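Side-chain contacts in glutathione S-transferase-like protein (Methylobacillus flagellatus, PDB 4GLT), which binds glutathione and probably acts as a transferase: residues Val112-Trp115 and Glu116-Asp120; Ala128-Met131 and Glu132-Pro136; Glu172-Leu176 and Ala177-Val181. One frame throughout, in Å; residues are numbered along the deposited sequence.

Interaction 1: Val112-Trp115 and Glu116-Asp120; sequences VRRW and EALAD
R113 and E116 reach the same way off one turn of helix and join in a salt bridge. R113 leaves with CG anti to its carbonyl carbon (chi1 -40°), then folds at chi2 and chi3, which brings the guanidinium edge-on to the acid with the two planes only 15° apart. E116 runs out extended, and its OE1 takes both NH2 and, more weakly, NE, at 3.0 Å from NE. The 2.4 Å modelled between R113 NH2 and E116 OE1 is shorter than such a bond should be, so the exact length is doubtful. A water donates to R113 O and also to E116 OE1, 2.9 Å from the latter, tying the carboxylate back to the helix backbone. E116 OE2 has a second cation in K36, which also pairs with D120.

One residue on, R114 lies alongside L118. With CG opposite the backbone N (chi1 -159°) and bends further out, its NH2 comes tightly against L118 CD2, 3.0 Å away at the guanidinium edge, while NH1 sits 3.9 Å above one face of the W115 ring, toward its rim.

R86 of helix 85-93, from the N-terminal domain, packs against R113 and E116. From the C-terminal domain, L176 of helix 176-191 touches the same pair, and M159 of helix 142-162 meets W115 and L118. Y83 of the second subunit bears on A117 and L118.

Interaction 2: Ala128-Met131 and Glu132-Pro136; sequences AAVM and EGRRP
M131 and R134 run side by side off the last part of helix 106-133, R134 extended from CG to NE with CG anti to its carbonyl carbon (chi1 -72°), M131 bent at chi2. M131 SD comes to 3.2 Å from R134 NH1, obliquely to the guanidinium. V130 CG1 lies over one face of the R134 guanidinium, 4.4 Å from R134 CZ. The backbone donors are used in turn: E132 N goes to A128 O at 2.8 Å and G133 N to A129 O at 3.1 Å, with a weaker reach to V130 O. R134 N bonds to M131 O at 2.8 Å from above the carbonyl plane, 66° out of it, a tighter i to i-3 bond after the i to i-4 pattern. Here the long first helix of the GST C-terminal domain gives way to a loop: glutathione touches M131, and R191, a glutathione-binding residue, has its guanidinium close to that of R134. The polar ends of E132 and R135 find their main partners outside the helix end. E132 OE2 accepts from D141 N and forms a salt bridge with R135 NH2 of the second subunit, a pairing the subunits exchange; R135 NE donates to M139 O.

Interaction 3: Glu172-Leu176 and Ala177-Val181; sequences ESFSL and ADIAV
The F174 ring crosses the D178 side chain obliquely, its plane 15° from that of the carboxylate, with F174 CE1 4.0 Å from D178 CB. The same ring meets I179 at about a right angle, F174 CZ coming to 3.4 Å from I179 CG1. F174 is held in turn by W168, edge-to-face, and by a cation-pi contact with R214. With CG anti to its carbonyl carbon and beside the backbone N (chi1 -52°), D178 brings OD2 to the S175 amide: D178 OD2, through its anti lone pair, accepts from S175 N at 2.9 Å in a nearly straight bond (167°). At the N-cap of helix 176-191, S175 OG accepts weakly from A177 N at 3.3 Å. S175 and D178 form a capping box, as is familiar at this helix in glutathione transferases. A water sits within hydrogen-bonding distance of S173 O, S175 OG and D178 OD2. D178 OD1 accepts from H207 NE2 and C169 N, and an alanine here would probably leave the S175, C169 and H207 donors without this acceptor. A carboxylate gripped at both oxygens at a helix start is likely to be favoured by the helix dipole as well.

Overall arrangement
All three contacts lie in the helical C-terminal domain, in series along the chain. Interactions 1 and 2 share helix 106-133, the first on its earlier half and the second where it runs out; their centres are 24 Å apart and they do not touch. Interaction 3 comes later, where a loop enters helix 176-191, yet it packs directly on interaction 1, centres 9 Å apart, with V112 against S175 and A119 against A180. Interactions 2 and 3 lie on opposite sides of the chain's centre, their centres about 29 Å apart. Interactions 1 and 3 thus join two helices in the domain interior, while interaction 2 borders the bound glutathione. Interactions 1 and 2 also both meet the second subunit.

Interaction 1: Val112-Trp115 and Glu116-Asp120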
ATOM      1  N   VAL A 112      -6.365  -0.721 -13.539  1.00 55.50           N
ATOM      2  CA  VAL A 112      -6.482   0.504 -12.752  1.00 58.89           C
ATOM      3  C   VAL A 112      -5.666   0.432 -11.484  1.00 57.41           C
ATOM      4  O   VAL A 112      -4.958   1.378 -11.137  1.00 60.20           O
ATOM      5  CB  VAL A 112      -7.947   0.829 -12.383  1.00 66.13           C
ATOM      6  CG1 VAL A 112      -8.011   1.792 -11.204  1.00 41.64           C
ATOM      7  CG2 VAL A 112      -8.672   1.420 -13.573  1.00 55.03           C
ATOM      8  N   ARG A 113      -5.749  -0.690 -10.785  1.00 56.69           N
ATOM      9  CA  ARG A 113      -5.014  -0.805  -9.526  1.00 52.45           C
ATOM     10  C   ARG A 113      -3.493  -0.920  -9.746  1.00 55.70           C
ATOM     11  O   ARG A 113      -2.709  -0.555  -8.871  1.00 55.43           O
ATOM     12  CB  ARG A 113      -5.571  -1.968  -8.702  1.00 49.45           C
ATOM     13  CG  ARG A 113      -7.089  -2.050  -8.766  1.00 64.08           C
ATOM     14  CD  ARG A 113      -7.770  -1.688  -7.449  1.00 64.92           C
ATOM     15  NE  ARG A 113      -7.097  -0.635  -6.689  1.00 56.82           N
ATOM     16  CZ  ARG A 113      -7.482  -0.243  -5.471  1.00 53.19           C
ATOM     17  NH1 ARG A 113      -8.526  -0.809  -4.885  1.00 51.13           N
ATOM     18  NH2 ARG A 113      -6.833   0.716  -4.837  1.00 57.63           N
ATOM     19  N   ARG A 114      -3.078  -1.396 -10.919  1.00 52.05           N
ATOM     20  CA  ARG A 114      -1.652  -1.481 -11.249  1.00 48.58           C
ATOM     21  C   ARG A 114      -1.046  -0.090 -11.452  1.00 63.05           C
ATOM     22  O   ARG A 114      -0.041   0.277 -10.799  1.00 58.05           O
ATOM     23  CB  ARG A 114      -1.432  -2.373 -12.469  1.00 60.88           C
ATOM     24  CG  ARG A 114      -0.020  -2.922 -12.597  1.00 55.81           C
ATOM     25  CD  ARG A 114       0.649  -2.422 -13.863  1.00 54.12           C
ATOM     26  NE  ARG A 114       1.296  -1.133 -13.682  1.00 67.36           N
ATOM     27  CZ  ARG A 114       1.153  -0.101 -14.504  1.00 53.74           C
ATOM     28  NH1 ARG A 114       0.372  -0.193 -15.569  1.00 51.71           N
ATOM     29  NH2 ARG A 114       1.791   1.028 -14.247  1.00 58.16           N
ATOM     30  N   TRP A 115      -1.677   0.695 -12.325  1.00 38.07           N
ATOM     31  CA  TRP A 115      -1.330   2.113 -12.457  1.00 43.67           C
ATOM     32  C   TRP A 115      -1.187   2.760 -11.080  1.00 52.08           C
ATOM     33  O   TRP A 115      -0.151   3.370 -10.773  1.00 54.52           O
ATOM     34  CB  TRP A 115      -2.401   2.877 -13.225  1.00 53.52           C
ATOM     35  CG  TRP A 115      -2.229   2.907 -14.711  1.00 46.93           C
ATOM     36  CD1 TRP A 115      -2.834   2.091 -15.609  1.00 48.13           C
ATOM     37  CD2 TRP A 115      -1.422   3.820 -15.474  1.00 47.80           C
ATOM     38  NE1 TRP A 115      -2.453   2.426 -16.894  1.00 52.56           N
ATOM     39  CE2 TRP A 115      -1.596   3.491 -16.839  1.00 52.13           C
ATOM     40  CE3 TRP A 115      -0.588   4.890 -15.141  1.00 55.73           C
ATOM     41  CZ2 TRP A 115      -0.955   4.185 -17.865  1.00 52.94           C
ATOM     42  CZ3 TRP A 115       0.053   5.572 -16.159  1.00 60.37           C
ATOM     43  CH2 TRP A 115      -0.134   5.220 -17.503  1.00 67.91           C
ATOM     44  N   GLU A 116      -2.233   2.629 -10.259  1.00 42.43           N
ATOM     45  CA  GLU A 116      -2.275   3.257  -8.923  1.00 47.42           C
ATOM     46  C   GLU A 116      -1.111   2.856  -8.014  1.00 43.91           C
ATOM     47  O   GLU A 116      -0.617   3.670  -7.224  1.00 66.40           O
ATOM     48  CB  GLU A 116      -3.596   2.933  -8.213  1.00 47.37           C
ATOM     49  CG  GLU A 116      -3.716   3.526  -6.811  1.00 49.64           C
ATOM     50  CD  GLU A 116      -4.744   2.816  -5.937  1.00 66.37           C
ATOM     51  OE1 GLU A 116      -5.190   1.714  -6.325  1.00 47.64           O
ATOM     52  OE2 GLU A 116      -5.103   3.351  -4.857  1.00 51.00           O
ATOM     53  N   ALA A 117      -0.721   1.583  -8.086  1.00 43.21           N
ATOM     54  CA  ALA A 117       0.412   1.068  -7.316  1.00 47.68           C
ATOM     55  C   ALA A 117       1.710   1.672  -7.834  1.00 47.21           C
ATOM     56  O   ALA A 117       2.609   1.993  -7.056  1.00 40.37           O
ATOM     57  CB  ALA A 117       0.457  -0.460  -7.375  1.00 38.03           C
ATOM     58  N   LEU A 118       1.796   1.859  -9.146  1.00 41.31           N
ATOM     59  CA  LEU A 118       2.980   2.471  -9.730  1.00 51.52           C
ATOM     60  C   LEU A 118       3.103   3.899  -9.218  1.00 56.27           C
ATOM     61  O   LEU A 118       4.162   4.322  -8.754  1.00 55.33           O
ATOM     62  CB  LEU A 118       2.916   2.465 -11.257  1.00 55.68           C
ATOM     63  CG  LEU A 118       4.152   3.060 -11.933  1.00 50.99           C
ATOM     64  CD1 LEU A 118       5.411   2.464 -11.328  1.00 62.35           C
ATOM     65  CD2 LEU A 118       4.103   2.823 -13.437  1.00 63.06           C
ATOM     66  N   ALA A 119       1.996   4.626  -9.309  1.00 55.99           N
ATOM     67  CA  ALA A 119       1.900   5.999  -8.832  1.00 44.34           C
ATOM     68  C   ALA A 119       2.151   6.109  -7.328  1.00 50.43           C
ATOM     69  O   ALA A 119       2.920   6.961  -6.879  1.00 47.68           O
ATOM     70  CB  ALA A 119       0.530   6.575  -9.184  1.00 40.87           C
ATOM     71  N   ASP A 120       1.508   5.259  -6.538  1.00 48.82           N
ATOM     72  CA  ASP A 120       1.771   5.295  -5.099  1.00 45.73           C
ATOM     73  C   ASP A 120       3.224   4.931  -4.806  1.00 44.52           C
ATOM     74  O   ASP A 120       3.847   5.501  -3.918  1.00 41.26           O
ATOM     75  CB  ASP A 120       0.832   4.361  -4.343  1.00 50.67           C
ATOM     76  CG  ASP A 120      -0.574   4.922  -4.221  1.00 67.94           C
ATOM     77  OD1 ASP A 120      -0.781   6.100  -4.589  1.00 56.55           O
ATOM     78  OD2 ASP A 120      -1.470   4.183  -3.755  1.00 63.46           O
TER
HETATM   79  O   HOH W   1      -3.262  -0.438  -6.251  1.00 48.15           O

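Interaction 2: Ala128-Met131 and Glu132-Pro136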
ATOM      1  N   ALA A 128      10.430   8.980   0.609  1.00 53.96           N
ATOM      2  CA  ALA A 128      11.622   8.377   1.184  1.00 63.73           C
ATOM      3  C   ALA A 128      12.783   9.339   1.027  1.00 64.17           C
ATOM      4  O   ALA A 128      13.445   9.715   2.000  1.00 52.59           O
ATOM      5  CB  ALA A 128      11.925   7.056   0.499  1.00 52.57           C
ATOM      6  N   ALA A 129      13.016   9.746  -0.213  1.00 53.72           N
ATOM      7  CA  ALA A 129      14.039  10.726  -0.504  1.00 57.57           C
ATOM      8  C   ALA A 129      13.871  11.944   0.409  1.00 63.28           C
ATOM      9  O   ALA A 129      14.768  12.279   1.188  1.00 61.67           O
ATOM     10  CB  ALA A 129      13.970  11.129  -1.967  1.00 50.47           C
ATOM     11  N   VAL A 130      12.706  12.586   0.324  1.00 60.32           N
ATOM     12  CA  VAL A 130      12.432  13.805   1.085  1.00 57.18           C
ATOM     13  C   VAL A 130      12.743  13.660   2.571  1.00 54.57           C
ATOM     14  O   VAL A 130      13.467  14.469   3.145  1.00 73.84           O
ATOM     15  CB  VAL A 130      10.969  14.255   0.947  1.00 64.92           C
ATOM     16  CG1 VAL A 130      10.674  15.376   1.940  1.00 73.46           C
ATOM     17  CG2 VAL A 130      10.675  14.689  -0.480  1.00 64.90           C
ATOM     18  N   MET A 131      12.195  12.628   3.197  1.00 61.01           N
ATOM     19  CA  MET A 131      12.463  12.410   4.616  1.00 70.94           C
ATOM     20  C   MET A 131      13.940  12.126   4.859  1.00 66.70           C
ATOM     21  O   MET A 131      14.499  12.513   5.899  1.00 58.30           O
ATOM     22  CB  MET A 131      11.585  11.285   5.178  1.00 74.76           C
ATOM     23  CG  MET A 131      10.088  11.563   5.067  1.00 80.52           C
ATOM     24  SD  MET A 131       9.582  13.160   5.756  1.00 78.35           S
ATOM     25  CE  MET A 131       8.049  13.420   4.859  1.00 65.66           C
ATOM     26  N   GLU A 132      14.581  11.455   3.904  1.00 63.05           N
ATOM     27  CA  GLU A 132      15.998  11.127   4.060  1.00 63.88           C
ATOM     28  C   GLU A 132      16.793  12.407   4.253  1.00 67.85           C
ATOM     29  O   GLU A 132      17.737  12.456   5.037  1.00 64.87           O
ATOM     30  CB  GLU A 132      16.527  10.343   2.853  1.00 67.33           C
ATOM     31  CG  GLU A 132      18.024  10.049   2.895  1.00 70.20           C
ATOM     32  CD  GLU A 132      18.437   9.140   4.048  1.00 76.43           C
ATOM     33  OE1 GLU A 132      17.558   8.659   4.797  1.00 81.25           O
ATOM     34  OE2 GLU A 132      19.650   8.900   4.205  1.00 69.83           O
ATOM     35  N   GLY A 133      16.388  13.447   3.535  1.00 77.48           N
ATOM     36  CA  GLY A 133      17.068  14.727   3.596  1.00 63.31           C
ATOM     37  C   GLY A 133      16.804  15.457   4.896  1.00 73.45           C
ATOM     38  O   GLY A 133      17.504  16.412   5.234  1.00 77.62           O
ATOM     39  N   ARG A 134      15.793  15.007   5.629  1.00 72.62           N
ATOM     40  CA  ARG A 134      15.399  15.668   6.863  1.00 62.39           C
ATOM     41  C   ARG A 134      16.051  15.048   8.085  1.00 76.52           C
ATOM     42  O   ARG A 134      15.810  15.491   9.210  1.00 64.83           O
ATOM     43  CB  ARG A 134      13.891  15.617   7.052  1.00 60.61           C
ATOM     44  CG  ARG A 134      13.095  16.511   6.130  1.00 72.54           C
ATOM     45  CD  ARG A 134      11.807  16.900   6.828  1.00 86.05           C
ATOM     46  NE  ARG A 134      10.929  17.709   5.994  1.00 71.03           N
ATOM     47  CZ  ARG A 134       9.660  17.406   5.753  1.00 91.12           C
ATOM     48  NH1 ARG A 134       9.126  16.313   6.289  1.00 86.08           N
ATOM     49  NH2 ARG A 134       8.926  18.202   4.987  1.00 72.86           N
ATOM     50  N   ARG A 135      16.860  14.019   7.873  1.00 73.03           N
ATOM     51  CA  ARG A 135      17.519  13.350   8.987  1.00 72.25           C
ATOM     52  C   ARG A 135      18.544  14.292   9.620  1.00 81.39           C
ATOM     53  O   ARG A 135      18.991  15.239   8.975  1.00 93.18           O
ATOM     54  CB  ARG A 135      18.141  12.039   8.504  1.00 67.53           C
ATOM     55  CG  ARG A 135      17.102  11.087   7.904  1.00 63.66           C
ATOM     56  CD  ARG A 135      17.720   9.803   7.371  1.00 57.07           C
ATOM     57  NE  ARG A 135      18.695   9.261   8.304  1.00 66.50           N
ATOM     58  CZ  ARG A 135      18.428   8.342   9.228  1.00 71.74           C
ATOM     59  NH1 ARG A 135      17.209   7.834   9.342  1.00 63.90           N
ATOM     60  NH2 ARG A 135      19.389   7.925  10.039  1.00 68.35           N
ATOM     61  N   PRO A 136      18.895  14.061  10.899  1.00 91.16           N
ATOM     62  CA  PRO A 136      19.907  14.913  11.524  1.00 88.80           C
ATOM     63  C   PRO A 136      21.151  15.032  10.645  1.00 96.22           C
ATOM     64  O   PRO A 136      21.463  14.115   9.876  1.00 81.00           O
ATOM     65  CB  PRO A 136      20.224  14.182  12.827  1.00 87.38           C
ATOM     66  CG  PRO A 136      18.961  13.457  13.151  1.00 93.80           C
ATOM     67  CD  PRO A 136      18.366  13.051  11.832  1.00 83.16           C
TER

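Interaction 3: Glu172-Leu176 and Ala177-Val181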
ATOM      1  N   GLU A 172      -9.630   4.530 -21.692  1.00 61.66           N
ATOM      2  CA  GLU A 172     -10.011   5.863 -22.095  1.00 61.77           C
ATOM      3  C   GLU A 172     -11.060   6.536 -21.222  1.00 68.14           C
ATOM      4  O   GLU A 172     -11.828   7.350 -21.711  1.00 56.57           O
ATOM      5  CB  GLU A 172     -10.458   5.866 -23.548  1.00 77.48           C
ATOM      6  CG  GLU A 172      -9.753   6.921 -24.372  1.00 78.95           C
ATOM      7  CD  GLU A 172      -8.348   6.508 -24.736  1.00 94.22           C
ATOM      8  OE1 GLU A 172      -8.134   5.306 -24.956  1.00100.06           O
ATOM      9  OE2 GLU A 172      -7.461   7.376 -24.802  1.00 90.24           O
ATOM     10  N   SER A 173     -11.093   6.201 -19.934  1.00 63.29           N
ATOM     11  CA  SER A 173     -12.027   6.853 -19.016  1.00 53.51           C
ATOM     12  C   SER A 173     -11.435   7.158 -17.666  1.00 67.96           C
ATOM     13  O   SER A 173     -10.713   6.346 -17.080  1.00 66.68           O
ATOM     14  CB  SER A 173     -13.352   6.083 -18.866  1.00 51.10           C
ATOM     15  OG  SER A 173     -13.137   4.687 -18.821  1.00 68.10           O
ATOM     16  N   PHE A 174     -11.766   8.349 -17.192  1.00 54.09           N
ATOM     17  CA  PHE A 174     -11.209   8.887 -15.988  1.00 69.13           C
ATOM     18  C   PHE A 174     -11.388   7.881 -14.857  1.00 55.69           C
ATOM     19  O   PHE A 174     -12.503   7.485 -14.534  1.00 59.06           O
ATOM     20  CB  PHE A 174     -11.905  10.205 -15.671  1.00 72.04           C
ATOM     21  CG  PHE A 174     -11.374  10.877 -14.451  1.00 50.47           C
ATOM     22  CD1 PHE A 174     -10.211  11.611 -14.514  1.00 52.03           C
ATOM     23  CD2 PHE A 174     -12.041  10.770 -13.242  1.00 55.72           C
ATOM     24  CE1 PHE A 174      -9.707  12.222 -13.380  1.00 61.72           C
ATOM     25  CE2 PHE A 174     -11.552  11.391 -12.104  1.00 43.90           C
ATOM     26  CZ  PHE A 174     -10.382  12.112 -12.176  1.00 44.87           C
ATOM     27  N   SER A 175     -10.285   7.445 -14.269  1.00 59.40           N
ATOM     28  CA  SER A 175     -10.375   6.497 -13.180  1.00 56.44           C
ATOM     29  C   SER A 175      -9.448   6.867 -12.035  1.00 62.16           C
ATOM     30  O   SER A 175      -8.717   7.861 -12.091  1.00 58.56           O
ATOM     31  CB  SER A 175     -10.041   5.092 -13.683  1.00 52.69           C
ATOM     32  OG  SER A 175      -8.735   5.057 -14.225  1.00 66.29           O
ATOM     33  N   LEU A 176      -9.505   6.050 -10.990  1.00 51.32           N
ATOM     34  CA  LEU A 176      -8.568   6.123  -9.895  1.00 56.00           C
ATOM     35  C   LEU A 176      -7.144   6.283 -10.437  1.00 57.29           C
ATOM     36  O   LEU A 176      -6.336   7.005  -9.865  1.00 45.65           O
ATOM     37  CB  LEU A 176      -8.694   4.854  -9.054  1.00 47.51           C
ATOM     38  CG  LEU A 176      -7.837   4.725  -7.806  1.00 51.34           C
ATOM     39  CD1 LEU A 176      -8.086   5.901  -6.872  1.00 55.93           C
ATOM     40  CD2 LEU A 176      -8.112   3.390  -7.110  1.00 43.78           C
ATOM     41  N   ALA A 177      -6.840   5.619 -11.553  1.00 55.60           N
ATOM     42  CA  ALA A 177      -5.499   5.708 -12.127  1.00 52.63           C
ATOM     43  C   ALA A 177      -5.082   7.172 -12.285  1.00 66.96           C
ATOM     44  O   ALA A 177      -4.121   7.644 -11.666  1.00 60.04           O
ATOM     45  CB  ALA A 177      -5.451   4.993 -13.467  1.00 62.15           C
ATOM     46  N   ASP A 178      -5.825   7.893 -13.113  1.00 51.09           N
ATOM     47  CA  ASP A 178      -5.562   9.305 -13.353  1.00 46.84           C
ATOM     48  C   ASP A 178      -5.430  10.116 -12.069  1.00 60.22           C
ATOM     49  O   ASP A 178      -4.491  10.901 -11.909  1.00 57.35           O
ATOM     50  CB  ASP A 178      -6.663   9.831 -14.242  1.00 49.28           C
ATOM     51  CG  ASP A 178      -6.821   8.965 -15.471  1.00 50.96           C
ATOM     52  OD1 ASP A 178      -5.933   9.045 -16.345  1.00 49.75           O
ATOM     53  OD2 ASP A 178      -7.781   8.167 -15.529  1.00 56.47           O
ATOM     54  N   ILE A 179      -6.354   9.919 -11.143  1.00 49.26           N
ATOM     55  CA  ILE A 179      -6.275  10.641  -9.893  1.00 55.73           C
ATOM     56  C   ILE A 179      -4.932  10.383  -9.230  1.00 50.23           C
ATOM     57  O   ILE A 179      -4.285  11.304  -8.726  1.00 58.27           O
ATOM     58  CB  ILE A 179      -7.405  10.240  -8.938  1.00 58.20           C
ATOM     59  CG1 ILE A 179      -8.761  10.623  -9.541  1.00 57.73           C
ATOM     60  CG2 ILE A 179      -7.204  10.897  -7.584  1.00 56.29           C
ATOM     61  CD1 ILE A 179      -9.935  10.353  -8.627  1.00 62.94           C
ATOM     62  N   ALA A 180      -4.507   9.127  -9.244  1.00 47.07           N
ATOM     63  CA  ALA A 180      -3.305   8.748  -8.525  1.00 52.73           C
ATOM     64  C   ALA A 180      -2.081   9.374  -9.166  1.00 49.98           C
ATOM     65  O   ALA A 180      -1.163   9.826  -8.479  1.00 51.16           O
ATOM     66  CB  ALA A 180      -3.171   7.242  -8.462  1.00 58.14           C
ATOM     67  N   VAL A 181      -2.072   9.392 -10.490  1.00 46.96           N
ATOM     68  CA  VAL A 181      -0.982  10.001 -11.227  1.00 53.50           C
ATOM     69  C   VAL A 181      -0.931  11.517 -11.009  1.00 54.64           C
ATOM     70  O   VAL A 181       0.140  12.114 -11.002  1.00 67.21           O
ATOM     71  CB  VAL A 181      -1.092   9.659 -12.724  1.00 53.07           C
ATOM     72  CG1 VAL A 181      -0.238  10.591 -13.569  1.00 46.56           C
ATOM     73  CG2 VAL A 181      -0.710   8.206 -12.939  1.00 44.22           C
TER
HETATM   74  O   HOH W   2      -8.128   5.883 -16.723  1.00 56.65           O